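Local coordinates for BILBO1_N domain-containing protein (Trypanosoma brucei equiperdum, PDB 7A1I) that probably serves as a building block of the trypanosome flagellar pocket collar, with its ubiquitin-like N-terminal domain acting as a protein-binding module, at residues Glu17-Arg22 and Thr41-Tyr46; Pro30-Leu35 and Asp72-Thr77; Ala61-Asp66 and Ser84-Phe89. All coordinates share one frame; numbering follows the deposited sequence.

Overall arrangement
All three contacts belong to one compact ubiquitin-like domain, a mixed sheet with helix 32-50 laid across it. Contacts 1 and 2 both use that helix, one well along it and one at its start, and their centres are about 17 Å apart. Contact 3 lies within the sheet, its centre about 14 Å from that of contact 1 and about 10 Å from that of contact 2. Along the chain, contact 1 closes before contact 3 opens, whereas contact 2 alternates with both. Asp72 beside Val63 joins contacts 2 and 3; Asn20 with Gln85 and Lys18 with Tyr87 tie contact 1 to contact 3, so helix, first hairpin and strands 60-65, 70-73 and 84-89 form one unit.

Contact 1: Glu17-Arg22 and Thr41-Tyr46; sequences EKVNLR and TAFNNY
The hydrophobic layer between the sheet and helix 32-50 is built here from strand 17-22 and the helical turns 41-46. The two axes come within 10.6 Å, and their chain directions make an angle of 131°, so the helix crosses the strand obliquely. Val19 and Leu21, two residues apart on the strand, both send their side chains to the helix; the side-chain contacts are mainly apolar, with no polar bond between the segments.

Leu21 packs against Phe43 and Ala42. Its CD1 sits over one face of the Phe43 ring, offset toward the rim, 3.8 Å from the ring centroid in a CH-pi contact; the nearest ring atom is Phe43 CE2, at 3.4 Å. The same Leu21 CD1 lies 3.7 Å from Ala42 CB, so this one methyl is wedged between a ring face and the helix wall. Phe43 does not set out toward the strand at CB; it is the far end of the ring that comes in against Leu21.

This is the helix-on-sheet core of a beta-grasp fold, in which the first hairpin, strands 6-14 and 17-25, leads into the helix that covers it. Val19 O and Val19 N face along the sheet, where the backbone pairs with Thr12.

Tyr46, one helical turn on from Ala42, is the partner of Val19. Its CG stands anti to the backbone N (chi1 -176°), carrying the ring out so that the two meet tip to tip. Val19 CG1 rides over the Tyr46 face, 4.0 Å from its centroid, and Val19 CG2 comes at the hydroxyl end, 3.5 Å from Tyr46 CE1. CG1 of Val19 also touches Phe43, with CE2 4.0 Å away, so Val19 packs against both aromatic rings. Asn20 points away from the helix, its ND2 bonded to Pro101 O and its OD1 to Gln85 NE2.

Contact 2: Pro30-Leu35 and Asp72-Thr77; sequences PSVSRL and DRLERT
Asp72 still belongs to edge strand 70-73, its backbone paired with Val63, and segment 72-77 has not yet come near the helix. Two residues on, Leu74 makes the first contact. With CG anti to the backbone N (chi1 -178°), its branch points at the helix start and meets Val32 tip to tip: Val32 CG1 is 3.9 Å from Leu74 CG. Leu80 closes in on this pair, packing on Val32, Leu74 and Leu35, while Leu74 itself lies on Val86 and Val63 of the sheet.

Glu75 and Arg76 turn their side chains away, so the backbone carries the contact at this point. Val32 CG2, the branch beside its own backbone N, packs 3.5 Å from Arg76 C. The curve is held from inside by Gln79, whose OE1 accepts from both Glu75 N and Arg76 N.

In the ubiquitin-like fold the helix begins just after the first hairpin, and here the chain leaving the edge strand folds over that beginning. Ser31 is the N-cap: its OG accepts from Arg34 N in a weak bond of 3.3 Å, with Leu35 N closing the first turn onto Ser31 O.

Thr77 reaches the same helix start with its side chain. Its OG1, anti to the carbonyl carbon, accepts from Val32 N at 3.2 Å with an N-H...O angle of 151°. One first-turn amide is thus satisfied by a side chain brought from a remote part of the sequence, and the partial positive charge of the helix start would probably favour an acceptor here. The other branch, Thr77 CG2, rests 3.3 Å from Pro30 O, so the threonine straddles the Pro30-Val32 backbone with OG1 at the amide and CG2 at the carbonyl.

Contact 3: Ala61-Asp66 and Ser84-Phe89; sequences AVVFND and SQVYLF. With NA (sodium ion), chain F.
Val62 and Tyr87 form the centre, a hydrogen-bonded antiparallel pair whose two backbone bonds, Val62 N to Tyr87 O and Tyr87 N to Val62 O, are both 2.9 Å and nearly straight. Phe64 N continues the pairing to Gln85 O, almost along the C=O axis. The return bond of this pair is not direct: a water is inserted, donating to Phe64 O at 2.6 Å and accepting from Gln85 N. Phe64 O has a second partner, a sodium ion at 2.9 Å, so this carbonyl faces a cation and a water at once.

On one face Val62 CG2 lies alongside Tyr87 CB at 3.7 Å, and Phe89 crosses obliquely, its CE2 touching the same methyl. On the other, Ala61 CB meets Leu88 CD2 at 3.7 Å, with Val63 and Val86 beside them.

The next shell packs on both faces. Leu35, Leu36 and Ser39 of helix 32-50 lie on the Val86 and Leu88 face. On the other, Trp71 meets the Phe64 ring edge-to-face and touches Val62 and Tyr87, and Tyr87 OH bonds to Asp95 and Lys18. Gln85 NE2 donates to Val86 O, the next residue, and to Asn20 OD1. Apolar side chains of another protein's chain pack on Val62, Phe64, Tyr87 and Phe89, consistent with a hydrophobic binding surface on the sheet of this ubiquitin-like beta-grasp domain.

Contact 1: Glu17-Arg22 and Thr41-Tyr46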
loop_
_atom_site.group_PDB
_atom_site.type_symbol
_atom_site.label_atom_id
_atom_site.label_comp_id
_atom_site.label_asym_id
_atom_site.label_seq_id
_atom_site.Cartn_x
_atom_site.Cartn_y
_atom_site.Cartn_z
ATOM N N GLU A 17 9.842 -9.608 1.358
ATOM C CA GLU A 17 8.927 -9.862 0.250
ATOM C C GLU A 17 7.889 -8.749 0.143
ATOM O O GLU A 17 7.480 -8.165 1.144
ATOM C CB GLU A 17 8.227 -11.211 0.429
ATOM C CG GLU A 17 9.174 -12.410 0.440
ATOM C CD GLU A 17 8.442 -13.716 0.703
ATOM O OE1 GLU A 17 7.388 -13.944 0.070
ATOM O OE2 GLU A 17 8.909 -14.500 1.559
ATOM N N LYS A 18 7.463 -8.432 -1.070
ATOM C CA LYS A 18 6.448 -7.389 -1.232
ATOM C C LYS A 18 5.049 -7.996 -1.155
ATOM O O LYS A 18 4.789 -9.042 -1.759
ATOM C CB LYS A 18 6.628 -6.621 -2.543
ATOM C CG LYS A 18 8.054 -6.142 -2.775
ATOM C CD LYS A 18 8.551 -5.251 -1.647
ATOM C CE LYS A 18 10.052 -4.992 -1.794
ATOM N NZ LYS A 18 10.595 -4.068 -0.753
ATOM N N VAL A 19 4.168 -7.365 -0.376
ATOM C CA VAL A 19 2.780 -7.797 -0.222
ATOM C C VAL A 19 1.881 -6.680 -0.745
ATOM O O VAL A 19 2.062 -5.513 -0.379
ATOM C CB VAL A 19 2.418 -8.105 1.241
ATOM C CG1 VAL A 19 0.942 -8.513 1.347
ATOM C CG2 VAL A 19 3.296 -9.187 1.786
ATOM N N ASN A 20 0.914 -7.043 -1.588
ATOM C CA ASN A 20 0.042 -6.098 -2.272
ATOM C C ASN A 20 -1.410 -6.442 -1.951
ATOM O O ASN A 20 -1.798 -7.610 -2.035
ATOM C CB ASN A 20 0.300 -6.160 -3.785
ATOM C CG ASN A 20 -0.203 -4.936 -4.521
ATOM O OD1 ASN A 20 -0.491 -3.921 -3.921
ATOM N ND2 ASN A 20 -0.306 -5.041 -5.838
ATOM N N LEU A 21 -2.194 -5.425 -1.559
ATOM C CA LEU A 21 -3.613 -5.534 -1.223
ATOM C C LEU A 21 -4.455 -4.603 -2.093
ATOM O O LEU A 21 -4.064 -3.464 -2.365
ATOM C CB LEU A 21 -3.874 -5.154 0.243
ATOM C CG LEU A 21 -3.076 -5.894 1.311
ATOM C CD1 LEU A 21 -3.425 -5.366 2.696
ATOM C CD2 LEU A 21 -3.338 -7.384 1.218
ATOM N N ARG A 22 -5.639 -5.061 -2.490
ATOM C CA ARG A 22 -6.566 -4.245 -3.267
ATOM C C ARG A 22 -7.741 -3.841 -2.392
ATOM O O ARG A 22 -8.331 -4.692 -1.712
ATOM C CB ARG A 22 -7.061 -5.000 -4.504
ATOM C CG ARG A 22 -7.618 -4.097 -5.590
ATOM C CD ARG A 22 -9.093 -3.826 -5.421
ATOM N NE ARG A 22 -9.878 -5.050 -5.498
ATOM C CZ ARG A 22 -10.371 -5.535 -6.631
ATOM N NH1 ARG A 22 -10.157 -4.893 -7.773
ATOM N NH2 ARG A 22 -11.081 -6.654 -6.621
ATOM N N THR A 41 -4.587 -1.024 9.396
ATOM C CA THR A 41 -5.346 -2.124 9.999
ATOM C C THR A 41 -5.086 -3.439 9.265
ATOM O O THR A 41 -4.831 -4.480 9.895
ATOM C CB THR A 41 -6.841 -1.816 9.986
ATOM O OG1 THR A 41 -7.086 -0.612 10.718
ATOM C CG2 THR A 41 -7.619 -2.955 10.655
ATOM N N ALA A 42 -5.149 -3.400 7.925
ATOM C CA ALA A 42 -5.033 -4.608 7.114
ATOM C C ALA A 42 -3.654 -5.231 7.232
ATOM O O ALA A 42 -3.532 -6.455 7.332
ATOM C CB ALA A 42 -5.346 -4.302 5.649
ATOM N N PHE A 43 -2.601 -4.419 7.217
ATOM C CA PHE A 43 -1.265 -4.989 7.281
ATOM C C PHE A 43 -0.897 -5.416 8.693
ATOM O O PHE A 43 -0.137 -6.378 8.859
ATOM C CB PHE A 43 -0.226 -4.010 6.738
ATOM C CG PHE A 43 -0.206 -3.930 5.244
ATOM C CD1 PHE A 43 -0.310 -2.698 4.606
ATOM C CD2 PHE A 43 -0.093 -5.078 4.479
ATOM C CE1 PHE A 43 -0.302 -2.618 3.225
ATOM C CE2 PHE A 43 -0.077 -5.007 3.099
ATOM C CZ PHE A 43 -0.187 -3.772 2.468
ATOM N N ASN A 44 -1.427 -4.760 9.725
ATOM C CA ASN A 44 -1.223 -5.314 11.056
ATOM C C ASN A 44 -1.871 -6.692 11.179
ATOM O O ASN A 44 -1.268 -7.619 11.730
ATOM C CB ASN A 44 -1.753 -4.357 12.113
ATOM C CG ASN A 44 -0.705 -3.369 12.571
ATOM O OD1 ASN A 44 0.234 -3.739 13.265
ATOM N ND2 ASN A 44 -0.867 -2.092 12.190
ATOM N N ASN A 45 -3.084 -6.862 10.638
ATOM C CA ASN A 45 -3.694 -8.193 10.663
ATOM C C ASN A 45 -2.921 -9.181 9.795
ATOM O O ASN A 45 -2.815 -10.371 10.130
ATOM C CB ASN A 45 -5.150 -8.124 10.209
ATOM C CG ASN A 45 -6.074 -7.635 11.305
ATOM O OD1 ASN A 45 -5.802 -7.836 12.488
ATOM N ND2 ASN A 45 -7.161 -6.974 10.917
ATOM N N TYR A 46 -2.386 -8.719 8.666
ATOM C CA TYR A 46 -1.574 -9.604 7.837
ATOM C C TYR A 46 -0.330 -10.076 8.588
ATOM O O TYR A 46 -0.081 -11.284 8.693
ATOM C CB TYR A 46 -1.198 -8.892 6.535
ATOM C CG TYR A 46 -0.427 -9.778 5.579
ATOM C CD1 TYR A 46 0.966 -9.698 5.493
ATOM C CD2 TYR A 46 -1.080 -10.694 4.774
ATOM C CE1 TYR A 46 1.679 -10.534 4.624
ATOM C CE2 TYR A 46 -0.374 -11.521 3.901
ATOM C CZ TYR A 46 1.003 -11.418 3.823
ATOM O OH TYR A 46 1.696 -12.237 2.958
#

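Contact 2: Pro30-Leu35 and Asp72-Thr77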
loop_
_atom_site.group_PDB
_atom_site.type_symbol
_atom_site.label_atom_id
_atom_site.label_comp_id
_atom_site.label_asym_id
_atom_site.label_seq_id
_atom_site.Cartn_x
_atom_site.Cartn_y
_atom_site.Cartn_z
ATOM N N PRO A 30 -11.613 7.034 -1.918
ATOM C CA PRO A 30 -11.088 7.267 -0.574
ATOM C C PRO A 30 -10.333 8.586 -0.494
ATOM O O PRO A 30 -9.892 9.154 -1.495
ATOM C CB PRO A 30 -10.137 6.081 -0.361
ATOM C CG PRO A 30 -9.644 5.771 -1.732
ATOM C CD PRO A 30 -10.690 6.224 -2.730
ATOM N N SER A 31 -10.179 9.049 0.734
ATOM C CA SER A 31 -9.246 10.114 1.045
ATOM C C SER A 31 -7.951 9.450 1.487
ATOM O O SER A 31 -7.922 8.267 1.856
ATOM C CB SER A 31 -9.784 11.027 2.150
ATOM O OG SER A 31 -9.670 10.356 3.402
ATOM N N VAL A 32 -6.855 10.198 1.393
ATOM C CA VAL A 32 -5.571 9.577 1.689
ATOM C C VAL A 32 -5.544 9.067 3.121
ATOM O O VAL A 32 -5.107 7.939 3.388
ATOM C CB VAL A 32 -4.418 10.557 1.429
ATOM C CG1 VAL A 32 -3.121 9.883 1.809
ATOM C CG2 VAL A 32 -4.400 10.983 -0.031
ATOM N N SER A 33 -6.033 9.869 4.066
ATOM C CA SER A 33 -5.954 9.450 5.460
ATOM C C SER A 33 -6.766 8.184 5.710
ATOM O O SER A 33 -6.321 7.287 6.441
ATOM C CB SER A 33 -6.417 10.569 6.374
ATOM O OG SER A 33 -7.821 10.696 6.291
ATOM N N ARG A 34 -7.946 8.086 5.089
ATOM C CA ARG A 34 -8.750 6.874 5.211
ATOM C C ARG A 34 -8.030 5.669 4.623
ATOM O O ARG A 34 -8.019 4.586 5.222
ATOM C CB ARG A 34 -10.095 7.069 4.513
ATOM C CG ARG A 34 -11.133 6.016 4.907
ATOM C CD ARG A 34 -11.680 6.277 6.312
ATOM N NE ARG A 34 -12.442 7.523 6.365
ATOM C CZ ARG A 34 -12.897 8.084 7.481
ATOM N NH1 ARG A 34 -12.666 7.514 8.658
ATOM N NH2 ARG A 34 -13.575 9.224 7.420
ATOM N N LEU A 35 -7.453 5.831 3.433
ATOM C CA LEU A 35 -6.694 4.754 2.810
ATOM C C LEU A 35 -5.537 4.302 3.694
ATOM O O LEU A 35 -5.236 3.097 3.786
ATOM C CB LEU A 35 -6.189 5.220 1.443
ATOM C CG LEU A 35 -5.246 4.227 0.764
ATOM C CD1 LEU A 35 -6.032 2.987 0.302
ATOM C CD2 LEU A 35 -4.571 4.924 -0.394
ATOM N N ASP A 72 5.594 9.226 -6.924
ATOM C CA ASP A 72 5.382 10.554 -6.358
ATOM C C ASP A 72 5.023 10.455 -4.877
ATOM O O ASP A 72 4.386 9.497 -4.441
ATOM C CB ASP A 72 4.264 11.285 -7.103
ATOM C CG ASP A 72 4.565 11.465 -8.588
ATOM O OD1 ASP A 72 5.759 11.433 -8.976
ATOM O OD2 ASP A 72 3.603 11.668 -9.366
ATOM N N ARG A 73 5.413 11.462 -4.103
ATOM C CA ARG A 73 4.966 11.518 -2.714
ATOM C C ARG A 73 3.440 11.591 -2.657
ATOM O O ARG A 73 2.817 12.339 -3.416
ATOM C CB ARG A 73 5.575 12.728 -2.003
ATOM C CG ARG A 73 5.916 12.438 -0.553
ATOM C CD ARG A 73 6.430 13.666 0.172
ATOM N NE ARG A 73 7.481 14.369 -0.562
ATOM C CZ ARG A 73 8.780 14.129 -0.419
ATOM N NH1 ARG A 73 9.194 13.193 0.429
ATOM N NH2 ARG A 73 9.664 14.828 -1.123
ATOM N N LEU A 74 2.831 10.800 -1.764
ATOM C CA LEU A 74 1.369 10.751 -1.640
ATOM C C LEU A 74 0.936 11.747 -0.570
ATOM O O LEU A 74 1.137 11.508 0.626
ATOM C CB LEU A 74 0.886 9.339 -1.298
ATOM C CG LEU A 74 -0.645 9.204 -1.189
ATOM C CD1 LEU A 74 -1.356 9.696 -2.454
ATOM C CD2 LEU A 74 -1.051 7.762 -0.865
ATOM N N GLU A 75 0.334 12.858 -1.002
ATOM C CA GLU A 75 -0.012 13.964 -0.116
ATOM C C GLU A 75 -1.464 14.419 -0.265
ATOM O O GLU A 75 -2.046 14.940 0.691
ATOM C CB GLU A 75 0.918 15.158 -0.374
ATOM C CG GLU A 75 2.390 14.930 -0.020
ATOM C CD GLU A 75 3.233 16.192 -0.185
ATOM O OE1 GLU A 75 3.739 16.436 -1.303
ATOM O OE2 GLU A 75 3.378 16.951 0.798
ATOM N N ARG A 76 -2.046 14.279 -1.454
ATOM C CA ARG A 76 -3.375 14.799 -1.734
ATOM C C ARG A 76 -4.283 13.705 -2.276
ATOM O O ARG A 76 -3.852 12.812 -3.013
ATOM C CB ARG A 76 -3.349 15.977 -2.746
ATOM C CG ARG A 76 -2.574 17.204 -2.301
ATOM C CD ARG A 76 -2.940 17.638 -0.885
ATOM N NE ARG A 76 -4.354 17.978 -0.719
ATOM C CZ ARG A 76 -4.861 19.198 -0.875
ATOM N NH1 ARG A 76 -4.087 20.221 -1.231
ATOM N NH2 ARG A 76 -6.162 19.395 -0.693
ATOM N N THR A 77 -5.566 13.813 -1.920
ATOM C CA THR A 77 -6.556 12.828 -2.343
ATOM C C THR A 77 -6.726 12.818 -3.860
ATOM O O THR A 77 -7.054 11.773 -4.438
ATOM C CB THR A 77 -7.880 13.105 -1.611
ATOM O OG1 THR A 77 -7.705 12.798 -0.219
ATOM C CG2 THR A 77 -9.015 12.248 -2.156
#

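Contact 3: Ala61-Asp66 and Ser84-Phe89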
loop_
_atom_site.group_PDB
_atom_site.type_symbol
_atom_site.label_atom_id
_atom_site.label_comp_id
_atom_site.label_asym_id
_atom_site.label_seq_id
_atom_site.Cartn_x
_atom_site.Cartn_y
_atom_site.Cartn_z
ATOM N N ALA A 61 4.639 7.545 2.368
ATOM C CA ALA A 61 3.815 6.916 1.331
ATOM C C ALA A 61 4.101 7.487 -0.057
ATOM O O ALA A 61 4.318 8.693 -0.195
ATOM C CB ALA A 61 2.321 7.067 1.652
ATOM N N VAL A 62 4.090 6.627 -1.089
ATOM C CA VAL A 62 4.248 7.080 -2.470
ATOM C C VAL A 62 3.178 6.442 -3.345
ATOM O O VAL A 62 2.595 5.412 -3.011
ATOM C CB VAL A 62 5.655 6.781 -3.054
ATOM C CG1 VAL A 62 6.704 7.662 -2.404
ATOM C CG2 VAL A 62 5.997 5.285 -2.925
ATOM N N VAL A 63 2.914 7.074 -4.485
ATOM C CA VAL A 63 1.932 6.565 -5.431
ATOM C C VAL A 63 2.558 6.590 -6.816
ATOM O O VAL A 63 3.281 7.531 -7.167
ATOM C CB VAL A 63 0.599 7.347 -5.385
ATOM C CG1 VAL A 63 0.807 8.863 -5.656
ATOM C CG2 VAL A 63 -0.413 6.753 -6.366
ATOM N N PHE A 64 2.322 5.533 -7.588
ATOM C CA PHE A 64 2.943 5.435 -8.902
ATOM C C PHE A 64 2.181 6.285 -9.913
ATOM O O PHE A 64 0.961 6.170 -10.040
ATOM C CB PHE A 64 3.017 3.984 -9.376
ATOM C CG PHE A 64 3.826 3.811 -10.636
ATOM C CD1 PHE A 64 3.214 3.484 -11.836
ATOM C CD2 PHE A 64 5.202 3.985 -10.611
ATOM C CE1 PHE A 64 3.969 3.322 -12.994
ATOM C CE2 PHE A 64 5.962 3.838 -11.763
ATOM C CZ PHE A 64 5.345 3.500 -12.954
ATOM N N ASN A 65 2.916 7.106 -10.655
ATOM C CA ASN A 65 2.362 8.011 -11.650
ATOM C C ASN A 65 2.570 7.362 -13.012
ATOM O O ASN A 65 3.708 7.125 -13.426
ATOM C CB ASN A 65 3.049 9.379 -11.570
ATOM C CG ASN A 65 2.319 10.470 -12.355
ATOM O OD1 ASN A 65 1.479 10.194 -13.208
ATOM N ND2 ASN A 65 2.630 11.720 -12.044
ATOM N N ASP A 66 1.464 7.080 -13.698
ATOM C CA ASP A 66 1.532 6.431 -14.999
ATOM C C ASP A 66 2.141 7.345 -16.062
ATOM O O ASP A 66 2.895 6.877 -16.924
ATOM C CB ASP A 66 0.125 6.007 -15.427
ATOM C CG ASP A 66 -0.553 5.085 -14.421
ATOM O OD1 ASP A 66 0.152 4.369 -13.672
ATOM O OD2 ASP A 66 -1.806 5.098 -14.363
ATOM N N SER A 84 -4.818 2.981 -9.047
ATOM C CA SER A 84 -3.561 3.484 -8.522
ATOM C C SER A 84 -2.846 2.410 -7.708
ATOM O O SER A 84 -3.468 1.545 -7.085
ATOM C CB SER A 84 -3.792 4.730 -7.664
ATOM O OG SER A 84 -4.060 5.864 -8.478
ATOM N N GLN A 85 -1.515 2.466 -7.733
ATOM C CA GLN A 85 -0.674 1.599 -6.914
ATOM C C GLN A 85 0.037 2.479 -5.895
ATOM O O GLN A 85 0.801 3.383 -6.264
ATOM C CB GLN A 85 0.348 0.815 -7.751
ATOM C CG GLN A 85 1.257 -0.063 -6.903
ATOM C CD GLN A 85 0.526 -1.297 -6.326
ATOM O OE1 GLN A 85 -0.007 -2.119 -7.072
ATOM N NE2 GLN A 85 0.483 -1.398 -5.005
ATOM N N VAL A 86 -0.222 2.218 -4.634
ATOM C CA VAL A 86 0.426 2.895 -3.521
ATOM C C VAL A 86 1.484 1.986 -2.922
ATOM O O VAL A 86 1.340 0.749 -2.918
ATOM C CB VAL A 86 -0.629 3.299 -2.472
ATOM C CG1 VAL A 86 0.033 3.803 -1.192
ATOM C CG2 VAL A 86 -1.514 4.415 -3.060
ATOM N N TYR A 87 2.561 2.596 -2.418
ATOM C CA TYR A 87 3.582 1.876 -1.665
ATOM C C TYR A 87 3.807 2.586 -0.340
ATOM O O TYR A 87 4.015 3.804 -0.313
ATOM C CB TYR A 87 4.915 1.773 -2.431
ATOM C CG TYR A 87 5.879 0.797 -1.797
ATOM C CD1 TYR A 87 6.918 1.235 -0.969
ATOM C CD2 TYR A 87 5.764 -0.570 -2.040
ATOM C CE1 TYR A 87 7.809 0.321 -0.392
ATOM C CE2 TYR A 87 6.641 -1.487 -1.460
ATOM C CZ TYR A 87 7.647 -1.043 -0.639
ATOM O OH TYR A 87 8.524 -1.957 -0.087
ATOM N N LEU A 88 3.803 1.813 0.749
ATOM C CA LEU A 88 3.973 2.324 2.103
ATOM C C LEU A 88 5.349 1.940 2.630
ATOM O O LEU A 88 5.710 0.751 2.641
ATOM C CB LEU A 88 2.882 1.795 3.036
ATOM C CG LEU A 88 1.460 2.100 2.563
ATOM C CD1 LEU A 88 0.416 1.540 3.537
ATOM C CD2 LEU A 88 1.265 3.612 2.348
ATOM N N PHE A 89 6.136 2.946 2.998
ATOM C CA PHE A 89 7.392 2.728 3.696
ATOM C C PHE A 89 7.127 2.582 5.187
ATOM O O PHE A 89 6.169 3.147 5.726
ATOM C CB PHE A 89 8.364 3.880 3.433
ATOM C CG PHE A 89 8.812 3.968 2.013
ATOM C CD1 PHE A 89 9.690 3.018 1.492
ATOM C CD2 PHE A 89 8.353 4.989 1.183
ATOM C CE1 PHE A 89 10.103 3.079 0.177
ATOM C CE2 PHE A 89 8.776 5.066 -0.136
ATOM C CZ PHE A 89 9.654 4.099 -0.643
HETATM NA NA NA F . -1.652 7.353 -10.594
HETATM O O HOH W 1 -0.649 4.119 -9.724
#